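Local structure of GDSL-like Lipase (Parabacteroides distasonis, 3P94) at residues N24-I32 and M62-V70. The protein is probably a serine hydrolase of the GDSL (SGNH) family, a lipase-like enzyme that may cleave lysophospholipids such as lysophosphatidylcholine. Sequence-based numbering, arbitrary orientation.
Sequences NVVFMGNSI and MLVRFRQDV
Met-28, a selenomethionine near the end of strand 23-29, lies against Arg-65, Met-62 and Val-70 of helix 59-71, where this helix, packed on the parallel sheet of the flavodoxin-like SGNH hydrolase fold, runs nearly antiparallel (160°) to residues 25-29 of the strand. Its CB points toward the helix, and CG, anti to the backbone N (chi1 174°), comes to the edge of the Phe-66 ring, 4.5 Å from CD1. The side chain folds at its next two torsions (both about 51°), which brings SE over one face of the Arg-65 guanidinium, 3.3 Å from its NH2 and also in contact with CG of Met-62. CE of Met-28 ends between Arg-65 NH1, at 3.4 Å, and Val-70 CG2, at 3.5 Å, with CB of Asp-69 beside it. That guanidinium is fixed in orientation: OD2 of Asp-69 accepts through its anti lone pair from NH1 in a 2.8 Å salt bridge, while NE and NH1 also bond to Gln-57 and to the carbonyl of Arg-52. A leucine in place of Arg-65 would probably leave Asp-69 OD2 without its charged mate and the Gln-57 and Arg-52 oxygens without their donors. Two residues earlier on the strand, CG1 of Val-26 meets both CG2 of Val-70 and, at 3.5 Å, Asp-69 O, a buried carbonyl without a partner in the model. Beyond Gly-29 the strand runs into the short helix carrying Ser-31, probably the nucleophile, whose OG bonds to His-182. Asn-30 caps this helix, OD1 accepting from Ile-32 N at 3.0 Å, and CE of Met-62 rests 3.8 Å from CB of Asn-30.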
loop_
_atom_site.group_PDB
_atom_site.type_symbol
_atom_site.label_atom_id
_atom_site.label_comp_id
_atom_site.label_asym_id
_atom_site.label_seq_id
_atom_site.Cartn_x
_atom_site.Cartn_y
_atom_site.Cartn_z
ATOM N N ASN A 24 7.828 5.782 14.123
ATOM C CA ASN A 24 6.439 6.179 14.300
ATOM C C ASN A 24 5.507 5.340 13.405
ATOM O O ASN A 24 4.911 4.370 13.881
ATOM C CB ASN A 24 6.293 7.682 14.045
ATOM C CG ASN A 24 4.894 8.227 14.171
ATOM O OD1 ASN A 24 4.101 7.803 15.000
ATOM N ND2 ASN A 24 4.567 9.194 13.347
ATOM N N VAL A 25 5.381 5.708 12.117
ATOM C CA VAL A 25 4.517 5.018 11.161
ATOM C C VAL A 25 5.299 4.752 9.890
ATOM O O VAL A 25 5.921 5.665 9.339
ATOM C CB VAL A 25 3.209 5.814 10.835
ATOM C CG1 VAL A 25 2.346 5.069 9.821
ATOM C CG2 VAL A 25 2.396 6.140 12.090
ATOM N N VAL A 26 5.236 3.517 9.407
ATOM C CA VAL A 26 5.873 3.109 8.178
ATOM C C VAL A 26 4.780 2.946 7.110
ATOM O O VAL A 26 3.746 2.346 7.386
ATOM C CB VAL A 26 6.697 1.810 8.393
ATOM C CG1 VAL A 26 7.100 1.162 7.058
ATOM C CG2 VAL A 26 7.929 2.089 9.257
ATOM N N PHE A 27 4.996 3.514 5.922
ATOM C CA PHE A 27 4.085 3.361 4.785
ATOM C C PHE A 27 4.663 2.277 3.880
ATOM O O PHE A 27 5.712 2.479 3.255
ATOM C CB PHE A 27 3.886 4.690 4.019
ATOM C CG PHE A 27 2.846 5.627 4.605
ATOM C CD1 PHE A 27 2.986 6.128 5.891
ATOM C CD2 PHE A 27 1.754 6.041 3.850
ATOM C CE1 PHE A 27 2.020 6.977 6.432
ATOM C CE2 PHE A 27 0.807 6.916 4.377
ATOM C CZ PHE A 27 0.951 7.388 5.661
HETATM N N MSE A 28 4.002 1.117 3.862
HETATM C CA MSE A 28 4.382 -0.043 3.049
HETATM C C MSE A 28 3.515 -0.017 1.786
HETATM O O MSE A 28 2.285 0.129 1.866
HETATM C CB MSE A 28 4.195 -1.334 3.905
HETATM C CG MSE A 28 4.401 -2.650 3.172
HETATM SE SE MSE A 28 6.099 -2.745 2.175
HETATM C CE MSE A 28 7.306 -2.249 3.463
ATOM N N GLY A 29 4.158 -0.104 0.626
ATOM C CA GLY A 29 3.415 -0.083 -0.617
ATOM C C GLY A 29 4.188 -0.283 -1.900
ATOM O O GLY A 29 5.366 -0.664 -1.918
ATOM N N ASN A 30 3.478 -0.034 -2.984
ATOM C CA ASN A 30 3.920 -0.188 -4.362
ATOM C C ASN A 30 4.219 1.182 -5.003
ATOM O O ASN A 30 4.699 2.087 -4.313
ATOM C CB ASN A 30 2.844 -0.954 -5.137
ATOM C CG ASN A 30 1.431 -0.403 -5.001
ATOM O OD1 ASN A 30 1.179 0.821 -5.010
ATOM N ND2 ASN A 30 0.477 -1.302 -4.896
ATOM N N SER A 31 3.935 1.319 -6.321
ATOM C CA SER A 31 4.172 2.540 -7.101
ATOM C C SER A 31 3.332 3.732 -6.602
ATOM O O SER A 31 3.758 4.883 -6.740
ATOM C CB SER A 31 3.907 2.289 -8.584
ATOM O OG SER A 31 2.735 1.513 -8.785
ATOM N N ILE A 32 2.160 3.469 -6.018
ATOM C CA ILE A 32 1.311 4.551 -5.480
ATOM C C ILE A 32 2.009 5.179 -4.254
ATOM O O ILE A 32 2.067 6.402 -4.151
ATOM C CB ILE A 32 -0.133 4.078 -5.189
ATOM C CG1 ILE A 32 -0.806 3.673 -6.533
ATOM C CG2 ILE A 32 -0.936 5.179 -4.490
ATOM C CD1 ILE A 32 -2.093 2.892 -6.412
HETATM N N MSE A 62 6.437 -7.760 -0.986
HETATM C CA MSE A 62 6.178 -7.011 0.225
HETATM C C MSE A 62 6.199 -7.897 1.465
HETATM O O MSE A 62 6.806 -7.504 2.472
HETATM C CB MSE A 62 4.851 -6.273 0.088
HETATM C CG MSE A 62 4.965 -5.058 -0.778
HETATM SE SE MSE A 62 3.284 -4.134 -0.705
HETATM C CE MSE A 62 3.121 -3.834 -2.658
ATOM N N LEU A 63 5.585 -9.094 1.399
ATOM C CA LEU A 63 5.593 -10.036 2.529
ATOM C C LEU A 63 7.047 -10.454 2.862
ATOM O O LEU A 63 7.407 -10.546 4.039
ATOM C CB LEU A 63 4.718 -11.276 2.222
ATOM C CG LEU A 63 4.721 -12.415 3.265
ATOM C CD1 LEU A 63 4.272 -11.920 4.655
ATOM C CD2 LEU A 63 3.847 -13.570 2.820
ATOM N N VAL A 64 7.883 -10.659 1.835
ATOM C CA VAL A 64 9.289 -11.045 2.009
ATOM C C VAL A 64 10.130 -9.833 2.527
ATOM O O VAL A 64 10.953 -9.998 3.425
ATOM C CB VAL A 64 9.859 -11.661 0.705
ATOM C CG1 VAL A 64 11.385 -11.795 0.753
ATOM C CG2 VAL A 64 9.219 -13.023 0.444
ATOM N N ARG A 65 9.885 -8.634 1.998
ATOM C CA ARG A 65 10.571 -7.385 2.376
ATOM C C ARG A 65 10.114 -6.843 3.755
ATOM O O ARG A 65 10.811 -6.021 4.358
ATOM C CB ARG A 65 10.265 -6.341 1.282
ATOM C CG ARG A 65 11.045 -5.065 1.393
ATOM C CD ARG A 65 11.010 -4.272 0.122
ATOM N NE ARG A 65 9.670 -3.855 -0.329
ATOM C CZ ARG A 65 9.060 -2.727 0.029
ATOM N NH1 ARG A 65 9.587 -1.945 0.962
ATOM N NH2 ARG A 65 7.911 -2.383 -0.530
ATOM N N PHE A 66 8.932 -7.289 4.234
ATOM C CA PHE A 66 8.264 -6.848 5.461
ATOM C C PHE A 66 9.159 -6.832 6.694
ATOM O O PHE A 66 9.077 -5.894 7.483
ATOM C CB PHE A 66 7.025 -7.720 5.747
ATOM C CG PHE A 66 5.947 -7.025 6.542
ATOM C CD1 PHE A 66 5.111 -6.084 5.939
ATOM C CD2 PHE A 66 5.748 -7.325 7.882
ATOM C CE1 PHE A 66 4.114 -5.437 6.673
ATOM C CE2 PHE A 66 4.745 -6.680 8.613
ATOM C CZ PHE A 66 3.934 -5.745 8.001
ATOM N N ARG A 67 9.990 -7.868 6.883
ATOM C CA ARG A 67 10.866 -7.955 8.055
ATOM C C ARG A 67 11.903 -6.788 8.090
ATOM O O ARG A 67 12.050 -6.156 9.128
ATOM C CB ARG A 67 11.553 -9.326 8.109
ATOM C CG ARG A 67 12.520 -9.510 9.277
ATOM C CD ARG A 67 12.676 -10.978 9.665
ATOM N NE ARG A 67 11.384 -11.594 9.966
ATOM C CZ ARG A 67 10.739 -11.477 11.125
ATOM N NH1 ARG A 67 11.291 -10.818 12.136
ATOM N NH2 ARG A 67 9.540 -12.028 11.282
ATOM N N GLN A 68 12.582 -6.500 6.964
ATOM C CA GLN A 68 13.606 -5.451 6.885
ATOM C C GLN A 68 13.012 -4.040 6.902
ATOM O O GLN A 68 13.514 -3.167 7.606
ATOM C CB GLN A 68 14.462 -5.632 5.612
ATOM C CG GLN A 68 15.560 -4.558 5.446
ATOM C CD GLN A 68 16.234 -4.554 4.103
ATOM O OE1 GLN A 68 17.253 -5.222 3.906
ATOM N NE2 GLN A 68 15.711 -3.756 3.172
ATOM N N ASP A 69 11.977 -3.814 6.103
ATOM C CA ASP A 69 11.413 -2.488 5.939
ATOM C C ASP A 69 10.279 -2.120 6.880
ATOM O O ASP A 69 9.869 -0.963 6.866
ATOM C CB ASP A 69 11.013 -2.308 4.469
ATOM C CG ASP A 69 12.224 -2.132 3.538
ATOM O OD1 ASP A 69 13.364 -2.039 4.048
ATOM O OD2 ASP A 69 12.023 -2.066 2.308
ATOM N N VAL A 70 9.794 -3.060 7.725
ATOM C CA VAL A 70 8.720 -2.763 8.674
ATOM C C VAL A 70 9.108 -3.261 10.071
ATOM O O VAL A 70 9.327 -2.441 10.948
ATOM C CB VAL A 70 7.303 -3.303 8.264
ATOM C CG1 VAL A 70 6.256 -2.967 9.325
ATOM C CG2 VAL A 70 6.867 -2.768 6.909
#